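Local atomic coordinates of D-hydantoinase (Ralstonia pickettii, PDB entry 1NFG), a protein that probably hydrolyses the cyclic amide bond of D-hydantoin derivatives stereospecifically, using two zinc ions bound in each subunit. Residues Ala226-Thr239 / Arg253-Tyr265. Sequence-based numbering, arbitrary orientation.
Sequences AEIVNAPIYIVHVT and RGVRALAETCTHY
OE2 of Glu260 is gripped by two donors, the backbone N of His237 at 3.0 Å and ND1 of His57. The bond from His237 is almost straight (178°) and uses the anti lone pair; OE1 takes the hydroxyl of Tyr234, whose ring plane stands 64° from the carboxylate. The two strands, 233-235 and 257-259, are neighbouring parallel strands of the TIM barrel, joined by helix 241-253 in a beta-alpha-beta crossover. CG of Glu260 sits between its backbone N and carbonyl carbon (chi1 53°), and a bend at chi2 carries the carboxylate across to Tyr234 and the His237 backbone. His237 binds the second zinc and His57 the first, so Glu260, bonded to the ring of one zinc ligand and the backbone of another, probably helps to position both.

Parallel pairing runs from Ile233 N to Arg256 O, Leu258 N to Ile233 O, Ile235 N to Leu258 O and Glu260 N to Ile235 O; then Val238 N reaches Glu260 O at 2.8 Å. Beside the strands, CG2 of Val238 meets CB of Ala259 under helix 241-253.

Before the strands begin, where helices 212-229 and 241-253 end, Arg253 grips one oxygen of Glu227 side-on in a salt bridge, NE lying 2.7 Å and NH2 2.8 Å from OE1. Nearby, CD of Pro232 lies over one face of the Arg256 guanidinium, toward its rim, and NH2 makes a weak bond to Asn230 O. Beyond the zinc ligand, Tyr265 is sandwiched: His264 CD2 lies over one face, while Thr239 CG2 makes a CH-pi contact with the other, almost directly over the ring centre and 3.2 Å from the centroid.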
loop_
_atom_site.group_PDB
_atom_site.type_symbol
_atom_site.label_atom_id
_atom_site.label_comp_id
_atom_site.label_asym_id
_atom_site.label_seq_id
_atom_site.Cartn_x
_atom_site.Cartn_y
_atom_site.Cartn_z
ATOM N N ALA A 226 5.467 8.696 -17.415
ATOM C CA ALA A 226 4.241 8.705 -18.208
ATOM C C ALA A 226 3.244 9.645 -17.525
ATOM O O ALA A 226 2.551 10.418 -18.185
ATOM C CB ALA A 226 3.668 7.303 -18.306
ATOM N N GLU A 227 3.192 9.591 -16.197
ATOM C CA GLU A 227 2.294 10.450 -15.436
ATOM C C GLU A 227 2.617 11.923 -15.661
ATOM O O GLU A 227 1.711 12.746 -15.834
ATOM C CB GLU A 227 2.400 10.147 -13.938
ATOM C CG GLU A 227 1.250 10.720 -13.124
ATOM C CD GLU A 227 1.378 10.443 -11.637
ATOM O OE1 GLU A 227 1.979 9.412 -11.256
ATOM O OE2 GLU A 227 0.857 11.256 -10.843
ATOM N N ILE A 228 3.911 12.251 -15.640
ATOM C CA ILE A 228 4.381 13.628 -15.835
ATOM C C ILE A 228 4.011 14.152 -17.216
ATOM O O ILE A 228 3.494 15.261 -17.352
ATOM C CB ILE A 228 5.924 13.731 -15.677
ATOM C CG1 ILE A 228 6.327 13.388 -14.242
ATOM C CG2 ILE A 228 6.398 15.132 -16.044
ATOM C CD1 ILE A 228 5.835 14.385 -13.223
ATOM N N VAL A 229 4.295 13.362 -18.242
ATOM C CA VAL A 229 3.967 13.766 -19.600
ATOM C C VAL A 229 2.462 13.667 -19.788
ATOM O O VAL A 229 1.894 14.300 -20.677
ATOM C CB VAL A 229 4.656 12.862 -20.641
ATOM C CG1 VAL A 229 4.178 13.212 -22.034
ATOM C CG2 VAL A 229 6.166 13.028 -20.544
ATOM N N ASN A 230 1.821 12.884 -18.924
ATOM C CA ASN A 230 0.381 12.663 -18.988
ATOM C C ASN A 230 0.088 11.908 -20.282
ATOM O O ASN A 230 -0.686 12.348 -21.130
ATOM C CB ASN A 230 -0.375 13.987 -18.981
ATOM C CG ASN A 230 -1.874 13.786 -18.966
ATOM O OD1 ASN A 230 -2.633 14.698 -19.290
ATOM N ND2 ASN A 230 -2.313 12.583 -18.582
ATOM N N ALA A 231 0.720 10.753 -20.407
ATOM C CA ALA A 231 0.584 9.933 -21.590
ATOM C C ALA A 231 0.353 8.475 -21.247
ATOM O O ALA A 231 0.697 8.014 -20.161
ATOM C CB ALA A 231 1.849 10.054 -22.425
ATOM N N PRO A 232 -0.248 7.728 -22.176
ATOM C CA PRO A 232 -0.493 6.309 -21.930
ATOM C C PRO A 232 0.834 5.591 -22.126
ATOM O O PRO A 232 1.651 6.016 -22.941
ATOM C CB PRO A 232 -1.504 5.946 -23.009
ATOM C CG PRO A 232 -1.104 6.857 -24.145
ATOM C CD PRO A 232 -0.883 8.164 -23.434
ATOM N N ILE A 233 1.053 4.514 -21.380
ATOM C CA ILE A 233 2.290 3.758 -21.500
ATOM C C ILE A 233 1.966 2.280 -21.354
ATOM O O ILE A 233 0.987 1.915 -20.698
ATOM C CB ILE A 233 3.314 4.192 -20.425
ATOM C CG1 ILE A 233 4.655 3.515 -20.678
ATOM C CG2 ILE A 233 2.809 3.830 -19.041
ATOM C CD1 ILE A 233 5.773 4.075 -19.844
ATOM N N TYR A 234 2.788 1.435 -21.968
ATOM C CA TYR A 234 2.576 0.000 -21.943
ATOM C C TYR A 234 3.827 -0.705 -21.430
ATOM O O TYR A 234 4.881 -0.644 -22.059
ATOM C CB TYR A 234 2.228 -0.455 -23.363
ATOM C CG TYR A 234 1.931 -1.929 -23.553
ATOM C CD1 TYR A 234 2.960 -2.859 -23.681
ATOM C CD2 TYR A 234 0.612 -2.384 -23.681
ATOM C CE1 TYR A 234 2.685 -4.210 -23.942
ATOM C CE2 TYR A 234 0.323 -3.727 -23.944
ATOM C CZ TYR A 234 1.364 -4.632 -24.076
ATOM O OH TYR A 234 1.093 -5.952 -24.359
ATOM N N ILE A 235 3.719 -1.366 -20.281
ATOM C CA ILE A 235 4.866 -2.057 -19.727
ATOM C C ILE A 235 4.897 -3.490 -20.228
ATOM O O ILE A 235 4.002 -4.284 -19.929
ATOM C CB ILE A 235 4.860 -2.039 -18.161
ATOM C CG1 ILE A 235 5.385 -0.702 -17.631
ATOM C CG2 ILE A 235 5.804 -3.113 -17.617
ATOM C CD1 ILE A 235 4.686 0.508 -18.144
ATOM N N VAL A 236 5.928 -3.816 -21.003
ATOM C CA VAL A 236 6.066 -5.164 -21.534
ATOM C C VAL A 236 6.582 -6.098 -20.449
ATOM O O VAL A 236 7.217 -5.667 -19.489
ATOM C CB VAL A 236 7.033 -5.216 -22.758
ATOM C CG1 VAL A 236 6.566 -4.248 -23.828
ATOM C CG2 VAL A 236 8.463 -4.901 -22.328
ATOM N N HIS A 237 6.301 -7.382 -20.624
ATOM C CA HIS A 237 6.684 -8.431 -19.692
ATOM C C HIS A 237 6.791 -8.092 -18.199
ATOM O O HIS A 237 7.888 -8.009 -17.652
ATOM C CB HIS A 237 7.983 -9.114 -20.154
ATOM C CG HIS A 237 9.110 -8.169 -20.447
ATOM N ND1 HIS A 237 9.427 -7.104 -19.631
ATOM C CD2 HIS A 237 10.019 -8.154 -21.452
ATOM C CE1 HIS A 237 10.480 -6.474 -20.121
ATOM N NE2 HIS A 237 10.858 -7.091 -21.224
ATOM N N VAL A 238 5.646 -7.882 -17.549
ATOM C CA VAL A 238 5.623 -7.649 -16.106
ATOM C C VAL A 238 5.797 -9.078 -15.612
ATOM O O VAL A 238 5.002 -9.951 -15.956
ATOM C CB VAL A 238 4.271 -7.121 -15.624
ATOM C CG1 VAL A 238 4.225 -7.153 -14.106
ATOM C CG2 VAL A 238 4.061 -5.697 -16.132
ATOM N N THR A 239 6.818 -9.317 -14.802
ATOM C CA THR A 239 7.118 -10.675 -14.374
ATOM C C THR A 239 7.003 -11.068 -12.901
ATOM O O THR A 239 7.100 -12.250 -12.575
ATOM C CB THR A 239 8.540 -11.015 -14.805
ATOM O OG1 THR A 239 9.467 -10.363 -13.923
ATOM C CG2 THR A 239 8.790 -10.506 -16.221
ATOM N N ARG A 253 -3.523 5.931 -9.390
ATOM C CA ARG A 253 -3.287 7.366 -9.426
ATOM C C ARG A 253 -3.934 7.981 -10.656
ATOM O O ARG A 253 -3.956 9.195 -10.801
ATOM C CB ARG A 253 -1.795 7.669 -9.468
ATOM C CG ARG A 253 -0.994 7.027 -8.365
ATOM C CD ARG A 253 0.260 7.827 -8.101
ATOM N NE ARG A 253 1.202 7.787 -9.212
ATOM C CZ ARG A 253 2.045 6.782 -9.439
ATOM N NH1 ARG A 253 2.062 5.729 -8.631
ATOM N NH2 ARG A 253 2.886 6.842 -10.467
ATOM N N GLY A 254 -4.438 7.147 -11.560
ATOM C CA GLY A 254 -5.064 7.674 -12.759
ATOM C C GLY A 254 -4.163 7.637 -13.986
ATOM O O GLY A 254 -4.525 8.137 -15.057
ATOM N N VAL A 255 -2.980 7.051 -13.838
ATOM C CA VAL A 255 -2.064 6.959 -14.959
ATOM C C VAL A 255 -2.625 5.935 -15.936
ATOM O O VAL A 255 -3.041 4.850 -15.535
ATOM C CB VAL A 255 -0.649 6.502 -14.497
ATOM C CG1 VAL A 255 0.255 6.269 -15.705
ATOM C CG2 VAL A 255 -0.035 7.553 -13.582
ATOM N N ARG A 256 -2.659 6.281 -17.216
ATOM C CA ARG A 256 -3.153 5.340 -18.207
ATOM C C ARG A 256 -2.043 4.333 -18.431
ATOM O O ARG A 256 -1.370 4.347 -19.459
ATOM C CB ARG A 256 -3.498 6.059 -19.507
ATOM C CG ARG A 256 -4.704 6.977 -19.378
ATOM C CD ARG A 256 -4.931 7.740 -20.666
ATOM N NE ARG A 256 -3.914 8.766 -20.900
ATOM C CZ ARG A 256 -3.694 9.343 -22.080
ATOM N NH1 ARG A 256 -4.414 8.988 -23.140
ATOM N NH2 ARG A 256 -2.759 10.283 -22.196
ATOM N N ALA A 257 -1.847 3.467 -17.444
ATOM C CA ALA A 257 -0.808 2.454 -17.508
ATOM C C ALA A 257 -1.380 1.121 -17.944
ATOM O O ALA A 257 -2.408 0.679 -17.426
ATOM C CB ALA A 257 -0.146 2.309 -16.148
ATOM N N LEU A 258 -0.715 0.488 -18.905
ATOM C CA LEU A 258 -1.142 -0.808 -19.407
ATOM C C LEU A 258 0.036 -1.720 -19.192
ATOM O O LEU A 258 1.163 -1.248 -19.103
ATOM C CB LEU A 258 -1.454 -0.748 -20.902
ATOM C CG LEU A 258 -2.277 0.443 -21.387
ATOM C CD1 LEU A 258 -2.504 0.317 -22.875
ATOM C CD2 LEU A 258 -3.605 0.496 -20.643
ATOM N N ALA A 259 -0.218 -3.020 -19.109
ATOM C CA ALA A 259 0.854 -3.972 -18.920
ATOM C C ALA A 259 0.464 -5.330 -19.485
ATOM O O ALA A 259 -0.697 -5.570 -19.812
ATOM C CB ALA A 259 1.194 -4.086 -17.444
ATOM N N GLU A 260 1.448 -6.215 -19.593
ATOM C CA GLU A 260 1.242 -7.558 -20.121
ATOM C C GLU A 260 2.196 -8.513 -19.411
ATOM O O GLU A 260 2.999 -8.091 -18.580
ATOM C CB GLU A 260 1.562 -7.580 -21.620
ATOM C CG GLU A 260 2.958 -7.022 -21.951
ATOM C CD GLU A 260 3.598 -7.662 -23.182
ATOM O OE1 GLU A 260 2.942 -7.703 -24.246
ATOM O OE2 GLU A 260 4.761 -8.121 -23.089
ATOM N N THR A 261 2.086 -9.802 -19.725
ATOM C CA THR A 261 3.002 -10.808 -19.183
ATOM C C THR A 261 3.302 -11.732 -20.345
ATOM O O THR A 261 2.742 -11.569 -21.439
ATOM C CB THR A 261 2.416 -11.676 -18.067
ATOM O OG1 THR A 261 1.518 -10.902 -17.279
ATOM C CG2 THR A 261 3.536 -12.180 -17.167
ATOM N N CYS A 262 4.170 -12.707 -20.109
ATOM C CA CYS A 262 4.527 -13.620 -21.162
ATOM C C CYS A 262 4.487 -15.042 -20.644
ATOM O O CYS A 262 4.891 -15.326 -19.521
ATOM C CB CYS A 262 5.915 -13.255 -21.717
ATOM S SG CYS A 262 6.035 -11.519 -22.314
ATOM N N THR A 263 3.982 -15.926 -21.489
ATOM C CA THR A 263 3.831 -17.330 -21.180
ATOM C C THR A 263 4.799 -17.896 -20.150
ATOM O O THR A 263 4.370 -18.411 -19.115
ATOM C CB THR A 263 3.950 -18.156 -22.458
ATOM O OG1 THR A 263 3.216 -17.507 -23.507
ATOM C CG2 THR A 263 3.409 -19.563 -22.238
ATOM N N HIS A 264 6.099 -17.800 -20.420
ATOM C CA HIS A 264 7.100 -18.366 -19.513
ATOM C C HIS A 264 7.107 -17.810 -18.089
ATOM O O HIS A 264 7.606 -18.461 -17.170
ATOM C CB HIS A 264 8.509 -18.279 -20.132
ATOM C CG HIS A 264 8.854 -16.931 -20.682
ATOM N ND1 HIS A 264 8.170 -16.361 -21.733
ATOM C CD2 HIS A 264 9.802 -16.036 -20.318
ATOM C CE1 HIS A 264 8.681 -15.169 -21.991
ATOM N NE2 HIS A 264 9.671 -14.948 -21.146
ATOM N N TYR A 265 6.550 -16.622 -17.897
ATOM C CA TYR A 265 6.500 -16.040 -16.564
ATOM C C TYR A 265 5.360 -16.636 -15.741
ATOM O O TYR A 265 5.164 -16.272 -14.581
ATOM C CB TYR A 265 6.367 -14.523 -16.661
ATOM C CG TYR A 265 7.601 -13.891 -17.256
ATOM C CD1 TYR A 265 8.847 -14.043 -16.643
ATOM C CD2 TYR A 265 7.536 -13.171 -18.449
ATOM C CE1 TYR A 265 9.995 -13.496 -17.202
ATOM C CE2 TYR A 265 8.680 -12.617 -19.017
ATOM C CZ TYR A 265 9.906 -12.783 -18.389
ATOM O OH TYR A 265 11.039 -12.230 -18.947
HETATM O O HOH W 1 -1.428 8.829 -18.265
HETATM O O HOH W 2 7.040 -14.947 -12.862
#